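Local coordinates for tailspike protein (Acinetobacter phage vB_ApiP_P1, PDB 6E1R) that probably binds and depolymerises the capsular polysaccharide of its Acinetobacter host as a trimeric phage tailspike hydrolase, at the interface of chains A and B. Coordinates in Å, arbitrary orientation; residue numbers count along the deposited sequence, not the author numbering. Chains: chain A/B, Tailspike protein.

Contact 1: the interface of chains A and B. Residues chain A 364, 390, 392, 407-408; chain B 327-328, 330, 355.
An aromatic ring that pushes its tip into the neighbouring subunit is the centre of this part of the tailspike interface. B:Phe328 takes the crowded first torsion, CG between the backbone N and the carbonyl carbon (chi1 62°), and its ring projects toward chain A. There its CZ stands over the middle of the A:His392 imidazole, 3.4 Å from CG, so that the phenyl edge meets the imidazole face with the planes 57° apart. A:Tyr364 comes from another side: its CG is anti to the backbone N (chi1 -175°), and its ring, almost perpendicular to that of B:Phe328, sets the CE2 edge over the phenyl face. The opposite face is partly covered within its own chain by B:Tyr355, whose CD2 lies over it toward the rim, which leaves the phenyl sandwiched between a partner tyrosine and a tyrosine of its own chain. B:Tyr355 and A:Leu407 reach toward each other tip to tip, CE1 of the tyrosine lying 3.6 Å from the leucine methyl CD1. That same methyl also touches CB of B:Pro330 and CE2 of B:Phe328. On the far flank the pyrrolidine crosses A:Tyr364 at about a right angle, its CD 3.6 Å from the tyrosine CD2. Polar help is slight: the B:Phe328 amide N makes a weak hydrogen bond of 3.5 Å to the phenol OH of A:Tyr364. The site thus joins neighbouring subunits of the trimer mainly by interlocked aromatic and aliphatic packing.

Contact 2: the interface of chains A and B. Residues chain A 254-255, 279-280, 304; chain B 216, 218, 252, 254, 279.
Side chains of A:Asn255 (chi1 -51°), B:Tyr254 (chi1 -60°) and B:Phe279 all hold CG anti to the carbonyl carbon, beside the backbone N, and so point into the seam between two subunits whose elongated bodies are probably the parallel beta-helices typical of phage tailspikes. A:Asn255 meets its partners tip to tip. Its carbonyl OD1 accepts a hydrogen bond from the B:Thr252 hydroxyl OG1 at 2.9 Å, the donor lying nearly along the C=O axis. The amide ND2 turns to the phenol of B:Tyr254, reaching OH at 3.0 Å in a bent, weak hydrogen bond, with amide and ring planes 62° apart. Both ends of the amide are therefore engaged by chain B, which should fix its rotation. Behind the phenol ring, B:Gln218 places NE2 over one face toward the rim, while B:Phe279 CD1 lies over the opposite face. The glutamine is itself positioned by a nearly straight hydrogen bond of 3.1 Å from NE2 to the anti lone pair of B:Asp216 OD1. Alongside this polar cluster the packing turns apolar. A:Val304, with CG1 anti to the backbone N, brings that methyl to the edge of the B:Phe279 ring, 3.6 Å from CZ. The two Phe279 rings cross obliquely, A:Phe279 CD2 approaching B:Phe279 CE2 at 3.8 Å.

Contact 3: the interface of chains A and B. Residues chain A 45-46, 134, 142; chain B 73-74, 77, 108-109.
A:Tyr45 buries more surface than any other residue of this loop-to-loop contact, which probably joins neighbouring subunits of the trimer at the N-terminal end of the tailspike fragment; B:Arg109 and B:Gln73 follow it. The tyrosine takes the crowded first torsion (chi1 59°), CG between the backbone N and the carbonyl carbon, and lays its ring alongside B:Phe74. The two side chains point the same way, CE1 of the tyrosine 3.7 Å from CD2 of the phenylalanine. B:Gln73, bent at chi2 (-61°), curls its amide toward the root of the tyrosine, its CD 3.7 Å from CB of A:Tyr45. B:Arg109 crosses the seam with its backbone, CA lying 3.3 Å from the A:Asp134 carbonyl O and CB beside that oxygen. Its side chain, also in the crowded position (chi1 64°) and bent at chi3, is braced within chain B: NH1 lies 3.4 Å above the middle of the B:Phe74 ring, and NH2 makes a weak hydrogen bond to the B:Gly77 carbonyl O. No hydrogen bond or salt bridge crosses this patch, although the opposite charges of A:Asp134 and B:Arg109, 4.7 Å apart from OD2 to NH2, may attract weakly. In an intrachain salt bridge, A:Arg142 NH2 meets A:Asp134 OD1 at 2.8 Å from above the carboxylate plane.

Contact 4: the interface of chains A and B. Residues chain A 405, 410-417; chain B 417-421.
At the apolar centre the aliphatic CG of B:Gln421 sits over the middle of the A:Phe413 ring, 3.4 Å from its centroid, in a CH-pi contact. The glutamine chain crosses the phenylalanine at about a right angle, while the backbone of B:Asn419 and B:Phe420 runs past the ring's edge. Nearby, the A:Ala415 methyl CB touches CD1 of B:Phe420 at 3.8 Å. Farther out, the side chain of B:Asn419, CG anti to its carbonyl carbon (chi1 -66°), turns its amide toward chain A, and ND2 donates to the A:Gly412 carbonyl O at 2.9 Å, almost along the C=O axis. Its backbone is gripped as well: the carbonyl O accepts from A:Asn414 N, and the amide N donates to A:Asn414 OD1 at 2.8 Å on a lone pair. A:Arg405 NH1 also donates to that oxygen, at 2.6 Å, so donors from both chains meet on the A:Asn414 carboxamide and should fix its rotation. The extended A:Arg405 stacks its guanidinium on the B:Asn419 amide, the planes 22° apart, and at the rim its NH2 donates to the B:Ser417 hydroxyl OG at 2.8 Å. A parallel beta bridge pairs A:Ala415 with B:Phe420, thereby coupling the loop leading into strand 417-420 of one subunit to that strand in its neighbour, between the elongated body and the C-terminal domain.

Contact 1: the interface of chains A and B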
loop_
_atom_site.group_PDB
_atom_site.type_symbol
_atom_site.label_atom_id
_atom_site.label_comp_id
_atom_site.label_asym_id
_atom_site.label_seq_id
_atom_site.Cartn_x
_atom_site.Cartn_y
_atom_site.Cartn_z
ATOM N N TYR A 364 2.073 15.360 4.186
ATOM C CA TYR A 364 1.559 16.471 4.976
ATOM C C TYR A 364 2.545 16.804 6.084
ATOM O O TYR A 364 2.946 15.916 6.843
ATOM C CB TYR A 364 0.189 16.112 5.569
ATOM C CG TYR A 364 -0.500 17.228 6.321
ATOM C CD1 TYR A 364 -0.249 17.444 7.670
ATOM C CD2 TYR A 364 -1.423 18.051 5.688
ATOM C CE1 TYR A 364 -0.883 18.459 8.363
ATOM C CE2 TYR A 364 -2.063 19.067 6.373
ATOM C CZ TYR A 364 -1.791 19.266 7.709
ATOM O OH TYR A 364 -2.427 20.276 8.394
ATOM N N ALA A 390 -1.109 16.266 -4.362
ATOM C CA ALA A 390 -1.880 16.412 -3.126
ATOM C C ALA A 390 -0.990 16.564 -1.896
ATOM O O ALA A 390 -1.381 16.199 -0.786
ATOM C CB ALA A 390 -2.850 15.241 -2.941
ATOM N N HIS A 392 0.941 18.800 0.975
ATOM C CA HIS A 392 0.866 20.063 1.697
ATOM C C HIS A 392 2.136 20.230 2.516
ATOM O O HIS A 392 2.401 19.437 3.425
ATOM C CB HIS A 392 -0.361 20.131 2.606
ATOM C CG HIS A 392 -0.409 21.369 3.448
ATOM N ND1 HIS A 392 -0.479 22.634 2.906
ATOM C CD2 HIS A 392 -0.379 21.536 4.791
ATOM C CE1 HIS A 392 -0.499 23.527 3.880
ATOM N NE2 HIS A 392 -0.441 22.887 5.034
ATOM N N LEU A 407 -0.127 21.841 -2.695
ATOM C CA LEU A 407 -1.498 22.339 -2.664
ATOM C C LEU A 407 -1.536 23.858 -2.532
ATOM O O LEU A 407 -2.406 24.516 -3.115
ATOM C CB LEU A 407 -2.269 21.681 -1.520
ATOM C CG LEU A 407 -2.622 20.203 -1.705
ATOM C CD1 LEU A 407 -3.384 19.677 -0.499
ATOM C CD2 LEU A 407 -3.423 19.999 -2.981
ATOM N N THR A 408 -0.600 24.434 -1.779
ATOM C CA THR A 408 -0.508 25.882 -1.646
ATOM C C THR A 408 0.386 26.523 -2.700
ATOM O O THR A 408 0.461 27.755 -2.759
ATOM C CB THR A 408 0.002 26.258 -0.249
ATOM O OG1 THR A 408 1.271 25.637 -0.013
ATOM C CG2 THR A 408 -0.988 25.813 0.816
ATOM N N GLY B 327 -5.772 22.948 10.289
ATOM C CA GLY B 327 -5.254 21.724 9.711
ATOM C C GLY B 327 -6.318 21.098 8.838
ATOM O O GLY B 327 -7.507 21.415 8.945
ATOM N N PHE B 328 -5.868 20.199 7.967
ATOM C CA PHE B 328 -6.784 19.571 7.027
ATOM C C PHE B 328 -6.176 18.280 6.499
ATOM O O PHE B 328 -4.973 18.037 6.624
ATOM C CB PHE B 328 -7.129 20.518 5.870
ATOM C CG PHE B 328 -5.943 20.918 5.035
ATOM C CD1 PHE B 328 -5.163 22.006 5.394
ATOM C CD2 PHE B 328 -5.619 20.219 3.883
ATOM C CE1 PHE B 328 -4.073 22.380 4.629
ATOM C CE2 PHE B 328 -4.531 20.590 3.112
ATOM C CZ PHE B 328 -3.758 21.672 3.486
ATOM N N PRO B 330 -5.006 16.447 3.326
ATOM C CA PRO B 330 -4.633 16.852 1.965
ATOM C C PRO B 330 -5.178 15.900 0.915
ATOM O O PRO B 330 -5.516 16.316 -0.198
ATOM C CB PRO B 330 -3.102 16.829 2.002
ATOM C CG PRO B 330 -2.779 15.797 3.024
ATOM C CD PRO B 330 -3.861 15.897 4.071
ATOM N N TYR B 355 -10.205 21.342 0.097
ATOM C CA TYR B 355 -9.579 20.172 0.692
ATOM C C TYR B 355 -10.610 19.321 1.424
ATOM O O TYR B 355 -11.562 19.853 2.002
ATOM C CB TYR B 355 -8.465 20.580 1.666
ATOM C CG TYR B 355 -7.529 21.618 1.097
ATOM C CD1 TYR B 355 -6.733 21.333 -0.005
ATOM C CD2 TYR B 355 -7.438 22.885 1.661
ATOM C CE1 TYR B 355 -5.876 22.281 -0.533
ATOM C CE2 TYR B 355 -6.583 23.839 1.140
ATOM C CZ TYR B 355 -5.803 23.530 0.045
ATOM O OH TYR B 355 -4.950 24.476 -0.477
#

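Contact 2: the interface of chains A and B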
loop_
_atom_site.group_PDB
_atom_site.type_symbol
_atom_site.label_atom_id
_atom_site.label_comp_id
_atom_site.label_asym_id
_atom_site.label_seq_id
_atom_site.Cartn_x
_atom_site.Cartn_y
_atom_site.Cartn_z
ATOM N N TYR A 254 6.089 -3.317 9.615
ATOM C CA TYR A 254 4.703 -2.918 9.834
ATOM C C TYR A 254 4.586 -2.263 11.202
ATOM O O TYR A 254 4.848 -2.906 12.224
ATOM C CB TYR A 254 3.762 -4.121 9.742
ATOM C CG TYR A 254 3.772 -4.835 8.408
ATOM C CD1 TYR A 254 2.771 -4.611 7.471
ATOM C CD2 TYR A 254 4.773 -5.743 8.092
ATOM C CE1 TYR A 254 2.773 -5.267 6.254
ATOM C CE2 TYR A 254 4.784 -6.402 6.879
ATOM C CZ TYR A 254 3.781 -6.161 5.964
ATOM O OH TYR A 254 3.789 -6.817 4.755
ATOM N N ASN A 255 4.199 -0.986 11.216
ATOM C CA ASN A 255 3.901 -0.250 12.448
ATOM C C ASN A 255 5.087 -0.216 13.410
ATOM O O ASN A 255 4.908 -0.114 14.627
ATOM C CB ASN A 255 2.667 -0.825 13.151
ATOM C CG ASN A 255 1.481 -0.966 12.220
ATOM O OD1 ASN A 255 0.739 -0.010 11.991
ATOM N ND2 ASN A 255 1.293 -2.164 11.679
ATOM N N PHE A 279 5.482 -0.016 6.179
ATOM C CA PHE A 279 4.042 0.220 6.225
ATOM C C PHE A 279 3.685 0.851 7.566
ATOM O O PHE A 279 3.801 0.205 8.612
ATOM C CB PHE A 279 3.269 -1.081 6.017
ATOM C CG PHE A 279 3.357 -1.627 4.621
ATOM C CD1 PHE A 279 4.415 -2.437 4.245
ATOM C CD2 PHE A 279 2.379 -1.333 3.685
ATOM C CE1 PHE A 279 4.497 -2.943 2.960
ATOM C CE2 PHE A 279 2.456 -1.835 2.400
ATOM C CZ PHE A 279 3.516 -2.641 2.038
ATOM N N ALA A 280 3.251 2.113 7.529
ATOM C CA ALA A 280 2.743 2.820 8.708
ATOM C C ALA A 280 3.773 2.860 9.836
ATOM O O ALA A 280 3.429 2.783 11.017
ATOM C CB ALA A 280 1.428 2.205 9.195
ATOM N N VAL A 304 4.482 3.379 2.981
ATOM C CA VAL A 304 3.030 3.371 2.821
ATOM C C VAL A 304 2.445 3.767 4.173
ATOM O O VAL A 304 2.244 2.935 5.061
ATOM C CB VAL A 304 2.513 2.015 2.338
ATOM C CG1 VAL A 304 1.010 2.066 2.124
ATOM C CG2 VAL A 304 3.223 1.602 1.053
ATOM N N ASP B 216 -2.506 -0.464 16.498
ATOM C CA ASP B 216 -2.743 -1.258 15.303
ATOM C C ASP B 216 -3.828 -2.284 15.594
ATOM O O ASP B 216 -3.918 -2.807 16.710
ATOM C CB ASP B 216 -1.466 -1.964 14.838
ATOM C CG ASP B 216 -1.001 -3.023 15.815
ATOM O OD1 ASP B 216 -0.698 -4.154 15.377
ATOM O OD2 ASP B 216 -0.972 -2.731 17.027
ATOM N N GLN B 218 -5.454 -5.852 14.234
ATOM C CA GLN B 218 -5.140 -7.027 13.423
ATOM C C GLN B 218 -6.368 -7.928 13.335
ATOM O O GLN B 218 -6.677 -8.663 14.277
ATOM C CB GLN B 218 -3.944 -7.775 14.004
ATOM C CG GLN B 218 -2.669 -6.949 14.056
ATOM C CD GLN B 218 -2.148 -6.579 12.680
ATOM O OE1 GLN B 218 -2.493 -7.210 11.680
ATOM N NE2 GLN B 218 -1.312 -5.549 12.624
ATOM N N THR B 252 -3.749 2.341 12.734
ATOM C CA THR B 252 -3.808 1.573 11.499
ATOM C C THR B 252 -4.655 0.324 11.698
ATOM O O THR B 252 -4.608 -0.310 12.757
ATOM C CB THR B 252 -2.397 1.196 11.031
ATOM O OG1 THR B 252 -1.432 1.877 11.842
ATOM C CG2 THR B 252 -2.203 1.577 9.567
ATOM N N TYR B 254 -5.789 -3.354 9.907
ATOM C CA TYR B 254 -5.483 -4.363 8.900
ATOM C C TYR B 254 -6.576 -5.422 8.911
ATOM O O TYR B 254 -6.783 -6.093 9.928
ATOM C CB TYR B 254 -4.115 -5.023 9.122
ATOM C CG TYR B 254 -2.907 -4.103 9.087
ATOM C CD1 TYR B 254 -2.869 -2.924 9.820
ATOM C CD2 TYR B 254 -1.821 -4.397 8.272
ATOM C CE1 TYR B 254 -1.771 -2.088 9.777
ATOM C CE2 TYR B 254 -0.720 -3.560 8.217
ATOM C CZ TYR B 254 -0.702 -2.407 8.972
ATOM O OH TYR B 254 0.389 -1.570 8.925
ATOM N N PHE B 279 -6.042 -0.917 5.673
ATOM C CA PHE B 279 -5.510 -1.868 4.702
ATOM C C PHE B 279 -6.461 -3.057 4.605
ATOM O O PHE B 279 -6.614 -3.815 5.568
ATOM C CB PHE B 279 -4.110 -2.332 5.101
ATOM C CG PHE B 279 -3.055 -1.276 4.960
ATOM C CD1 PHE B 279 -2.824 -0.366 5.978
ATOM C CD2 PHE B 279 -2.278 -1.205 3.816
ATOM C CE1 PHE B 279 -1.846 0.602 5.854
ATOM C CE2 PHE B 279 -1.298 -0.240 3.685
ATOM C CZ PHE B 279 -1.083 0.665 4.705
#

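Contact 3: the interface of chains A and B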
loop_
_atom_site.group_PDB
_atom_site.type_symbol
_atom_site.label_atom_id
_atom_site.label_comp_id
_atom_site.label_asym_id
_atom_site.label_seq_id
_atom_site.Cartn_x
_atom_site.Cartn_y
_atom_site.Cartn_z
ATOM N N TYR A 45 10.542 -21.791 41.870
ATOM C CA TYR A 45 9.352 -22.488 41.403
ATOM C C TYR A 45 9.337 -22.674 39.893
ATOM O O TYR A 45 8.415 -23.308 39.370
ATOM C CB TYR A 45 8.088 -21.741 41.847
ATOM C CG TYR A 45 7.994 -20.316 41.345
ATOM C CD1 TYR A 45 7.402 -20.026 40.121
ATOM C CD2 TYR A 45 8.498 -19.260 42.093
ATOM C CE1 TYR A 45 7.311 -18.729 39.659
ATOM C CE2 TYR A 45 8.413 -17.957 41.637
ATOM C CZ TYR A 45 7.819 -17.698 40.419
ATOM O OH TYR A 45 7.733 -16.404 39.962
HETATM N N MSE A 46 10.328 -22.143 39.183
HETATM C CA MSE A 46 10.369 -22.230 37.729
HETATM C C MSE A 46 11.265 -23.365 37.255
HETATM O O MSE A 46 12.244 -23.716 37.911
HETATM C CB MSE A 46 10.841 -20.907 37.132
HETATM C CG MSE A 46 9.895 -19.757 37.397
HETATM SE SE MSE A 46 10.456 -18.138 36.487
HETATM C CE MSE A 46 8.925 -17.007 36.912
ATOM N N ASP A 134 6.808 -14.414 27.744
ATOM C CA ASP A 134 5.519 -14.249 28.408
ATOM C C ASP A 134 5.467 -13.003 29.288
ATOM O O ASP A 134 4.637 -12.928 30.199
ATOM C CB ASP A 134 5.184 -15.489 29.239
ATOM C CG ASP A 134 6.301 -15.880 30.194
ATOM O OD1 ASP A 134 7.239 -15.076 30.388
ATOM O OD2 ASP A 134 6.232 -16.990 30.762
ATOM N N ARG A 142 9.291 -9.679 28.216
ATOM C CA ARG A 142 10.370 -10.576 28.610
ATOM C C ARG A 142 11.670 -10.161 27.931
ATOM O O ARG A 142 11.750 -10.121 26.699
ATOM C CB ARG A 142 10.004 -12.014 28.249
ATOM C CG ARG A 142 11.055 -13.041 28.612
ATOM C CD ARG A 142 11.191 -13.200 30.120
ATOM N NE ARG A 142 9.928 -13.554 30.766
ATOM C CZ ARG A 142 9.314 -12.798 31.671
ATOM N NH1 ARG A 142 9.850 -11.646 32.051
ATOM N NH2 ARG A 142 8.168 -13.197 32.206
ATOM N N GLN B 73 3.158 -21.628 42.919
ATOM C CA GLN B 73 4.306 -22.222 42.245
ATOM C C GLN B 73 4.280 -22.074 40.728
ATOM O O GLN B 73 5.294 -22.362 40.082
ATOM C CB GLN B 73 4.420 -23.707 42.606
ATOM C CG GLN B 73 4.721 -23.954 44.071
ATOM C CD GLN B 73 6.042 -23.348 44.500
ATOM O OE1 GLN B 73 7.110 -23.881 44.197
ATOM N NE2 GLN B 73 5.977 -22.225 45.207
ATOM N N PHE B 74 3.163 -21.637 40.149
ATOM C CA PHE B 74 3.031 -21.450 38.704
ATOM C C PHE B 74 3.415 -22.724 37.950
ATOM O O PHE B 74 4.327 -22.744 37.120
ATOM C CB PHE B 74 3.857 -20.253 38.225
ATOM C CG PHE B 74 3.277 -18.923 38.613
ATOM C CD1 PHE B 74 2.321 -18.313 37.819
ATOM C CD2 PHE B 74 3.688 -18.280 39.770
ATOM C CE1 PHE B 74 1.784 -17.088 38.171
ATOM C CE2 PHE B 74 3.155 -17.056 40.127
ATOM C CZ PHE B 74 2.201 -16.459 39.325
ATOM N N GLY B 77 2.787 -22.039 34.581
ATOM C CA GLY B 77 3.632 -20.972 34.085
ATOM C C GLY B 77 2.896 -19.774 33.533
ATOM O O GLY B 77 3.494 -18.977 32.806
ATOM N N LYS B 108 5.126 -8.066 35.705
ATOM C CA LYS B 108 5.686 -7.991 34.355
ATOM C C LYS B 108 5.568 -9.335 33.633
ATOM O O LYS B 108 6.548 -9.910 33.154
ATOM C CB LYS B 108 7.137 -7.499 34.396
ATOM C CG LYS B 108 7.276 -6.066 34.884
ATOM C CD LYS B 108 8.719 -5.597 34.840
ATOM C CE LYS B 108 8.911 -4.344 35.681
ATOM N NZ LYS B 108 10.307 -3.834 35.608
ATOM N N ARG B 109 4.335 -9.830 33.565
ATOM C CA ARG B 109 4.048 -11.077 32.874
ATOM C C ARG B 109 2.639 -11.004 32.307
ATOM O O ARG B 109 1.799 -10.232 32.775
ATOM C CB ARG B 109 4.204 -12.290 33.801
ATOM C CG ARG B 109 3.229 -12.332 34.965
ATOM C CD ARG B 109 3.570 -13.475 35.907
ATOM N NE ARG B 109 3.582 -14.761 35.216
ATOM C CZ ARG B 109 4.147 -15.864 35.698
ATOM N NH1 ARG B 109 4.757 -15.838 36.876
ATOM N NH2 ARG B 109 4.109 -16.990 35.000
#

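Contact 4: the interface of chains A and B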
loop_
_atom_site.group_PDB
_atom_site.type_symbol
_atom_site.label_atom_id
_atom_site.label_comp_id
_atom_site.label_asym_id
_atom_site.label_seq_id
_atom_site.Cartn_x
_atom_site.Cartn_y
_atom_site.Cartn_z
ATOM N N ARG A 405 5.362 21.086 -7.176
ATOM C CA ARG A 405 3.994 21.522 -6.930
ATOM C C ARG A 405 3.496 21.038 -5.574
ATOM O O ARG A 405 3.748 19.899 -5.170
ATOM C CB ARG A 405 3.067 21.011 -8.032
ATOM C CG ARG A 405 1.791 21.822 -8.195
ATOM C CD ARG A 405 0.954 21.297 -9.350
ATOM N NE ARG A 405 -0.164 22.180 -9.671
ATOM C CZ ARG A 405 -1.163 21.854 -10.486
ATOM N NH1 ARG A 405 -1.188 20.659 -11.062
ATOM N NH2 ARG A 405 -2.138 22.719 -10.723
ATOM N N PRO A 410 0.360 25.933 -6.493
ATOM C CA PRO A 410 -0.080 25.280 -7.736
ATOM C C PRO A 410 0.791 25.607 -8.936
ATOM O O PRO A 410 0.710 24.896 -9.946
ATOM C CB PRO A 410 -1.511 25.807 -7.929
ATOM C CG PRO A 410 -1.894 26.422 -6.609
ATOM C CD PRO A 410 -0.617 26.925 -6.022
ATOM N N SER A 411 1.616 26.654 -8.862
ATOM C CA SER A 411 2.466 27.020 -9.990
ATOM C C SER A 411 3.568 26.003 -10.246
ATOM O O SER A 411 4.158 26.009 -11.331
ATOM C CB SER A 411 3.086 28.398 -9.757
ATOM O OG SER A 411 3.847 28.417 -8.561
ATOM N N GLY A 412 3.854 25.132 -9.285
ATOM C CA GLY A 412 4.886 24.134 -9.455
ATOM C C GLY A 412 4.454 23.012 -10.381
ATOM O O GLY A 412 3.334 22.964 -10.891
ATOM N N PHE A 413 5.381 22.084 -10.599
ATOM C CA PHE A 413 5.167 20.955 -11.491
ATOM C C PHE A 413 4.853 19.699 -10.690
ATOM O O PHE A 413 5.477 19.435 -9.658
ATOM C CB PHE A 413 6.396 20.718 -12.371
ATOM C CG PHE A 413 6.817 21.925 -13.158
ATOM C CD1 PHE A 413 6.203 22.232 -14.362
ATOM C CD2 PHE A 413 7.822 22.756 -12.693
ATOM C CE1 PHE A 413 6.586 23.344 -15.085
ATOM C CE2 PHE A 413 8.211 23.869 -13.413
ATOM C CZ PHE A 413 7.591 24.164 -14.610
ATOM N N ASN A 414 3.875 18.926 -11.170
ATOM C CA ASN A 414 3.589 17.640 -10.544
ATOM C C ASN A 414 4.677 16.622 -10.853
ATOM O O ASN A 414 4.966 15.753 -10.023
ATOM C CB ASN A 414 2.230 17.112 -11.004
ATOM C CG ASN A 414 1.084 18.001 -10.574
ATOM O OD1 ASN A 414 0.597 18.823 -11.349
ATOM N ND2 ASN A 414 0.647 17.844 -9.330
ATOM N N ALA A 415 5.287 16.717 -12.030
ATOM C CA ALA A 415 6.324 15.786 -12.451
ATOM C C ALA A 415 7.185 16.475 -13.498
ATOM O O ALA A 415 6.852 17.556 -13.991
ATOM C CB ALA A 415 5.724 14.489 -12.999
ATOM N N ASP A 416 8.303 15.833 -13.834
ATOM C CA ASP A 416 9.187 16.396 -14.847
ATOM C C ASP A 416 8.605 16.212 -16.243
ATOM O O ASP A 416 8.546 17.164 -17.031
ATOM C CB ASP A 416 10.572 15.759 -14.752
ATOM C CG ASP A 416 11.526 16.281 -15.808
ATOM O OD1 ASP A 416 11.784 17.503 -15.823
ATOM O OD2 ASP A 416 12.015 15.470 -16.622
ATOM N N SER A 417 8.161 15.000 -16.566
ATOM C CA SER A 417 7.680 14.714 -17.909
ATOM C C SER A 417 6.696 13.554 -17.876
ATOM O O SER A 417 6.769 12.674 -17.012
ATOM C CB SER A 417 8.834 14.396 -18.870
ATOM O OG SER A 417 9.494 13.196 -18.509
ATOM N N SER B 417 -6.047 19.283 -12.872
ATOM C CA SER B 417 -4.899 19.947 -13.469
ATOM C C SER B 417 -3.633 19.148 -13.201
ATOM O O SER B 417 -3.518 18.452 -12.189
ATOM C CB SER B 417 -4.739 21.377 -12.938
ATOM O OG SER B 417 -4.437 21.376 -11.554
ATOM N N ARG B 418 -2.683 19.262 -14.128
ATOM C CA ARG B 418 -1.351 18.686 -13.997
ATOM C C ARG B 418 -0.350 19.624 -14.652
ATOM O O ARG B 418 -0.622 20.181 -15.717
ATOM C CB ARG B 418 -1.260 17.298 -14.644
ATOM C CG ARG B 418 -1.857 16.177 -13.818
ATOM C CD ARG B 418 -1.107 15.993 -12.509
ATOM N NE ARG B 418 -1.518 14.772 -11.822
ATOM C CZ ARG B 418 -2.598 14.675 -11.054
ATOM N NH1 ARG B 418 -3.379 15.731 -10.869
ATOM N NH2 ARG B 418 -2.897 13.522 -10.470
ATOM N N ASN B 419 0.807 19.793 -14.018
ATOM C CA ASN B 419 1.867 20.643 -14.545
ATOM C C ASN B 419 3.124 19.807 -14.738
ATOM O O ASN B 419 3.626 19.207 -13.781
ATOM C CB ASN B 419 2.144 21.820 -13.608
ATOM C CG ASN B 419 0.975 22.781 -13.515
ATOM O OD1 ASN B 419 0.074 22.766 -14.354
ATOM N ND2 ASN B 419 0.984 23.627 -12.490
ATOM N N PHE B 420 3.623 19.766 -15.971
ATOM C CA PHE B 420 4.847 19.053 -16.303
ATOM C C PHE B 420 5.837 20.008 -16.956
ATOM O O PHE B 420 5.448 20.966 -17.629
ATOM C CB PHE B 420 4.580 17.871 -17.249
ATOM C CG PHE B 420 3.468 16.965 -16.802
ATOM C CD1 PHE B 420 3.546 16.288 -15.596
ATOM C CD2 PHE B 420 2.349 16.777 -17.598
ATOM C CE1 PHE B 420 2.525 15.450 -15.185
ATOM C CE2 PHE B 420 1.324 15.938 -17.194
ATOM C CZ PHE B 420 1.413 15.275 -15.986
ATOM N N GLN B 421 7.127 19.741 -16.745
ATOM C CA GLN B 421 8.171 20.496 -17.428
ATOM C C GLN B 421 8.350 20.066 -18.878
ATOM O O GLN B 421 8.898 20.836 -19.674
ATOM C CB GLN B 421 9.498 20.365 -16.679
ATOM C CG GLN B 421 9.568 21.187 -15.401
ATOM C CD GLN B 421 10.976 21.288 -14.845
ATOM O OE1 GLN B 421 11.818 20.426 -15.096
ATOM N NE2 GLN B 421 11.240 22.349 -14.088
#

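The four contacts follow one seam along the long axis of the trimer. From the N-terminal end the order is contact 3, contact 2, contact 1 and contact 4, and the centres of their C-alpha atoms lie about 31, 22 and 16 Å apart in succession, with about 61 Å between contacts 3 and 4. Contacts 1 and 4 draw on one chain A loop, from residue 405 to 414, which follows strand 392-395. Packing without crossing polar bonds in contact 3 gives way to dense hydrogen bonding in contact 4. Subunit contacts are thus spread along the length of the spike, which may help to keep it stiff.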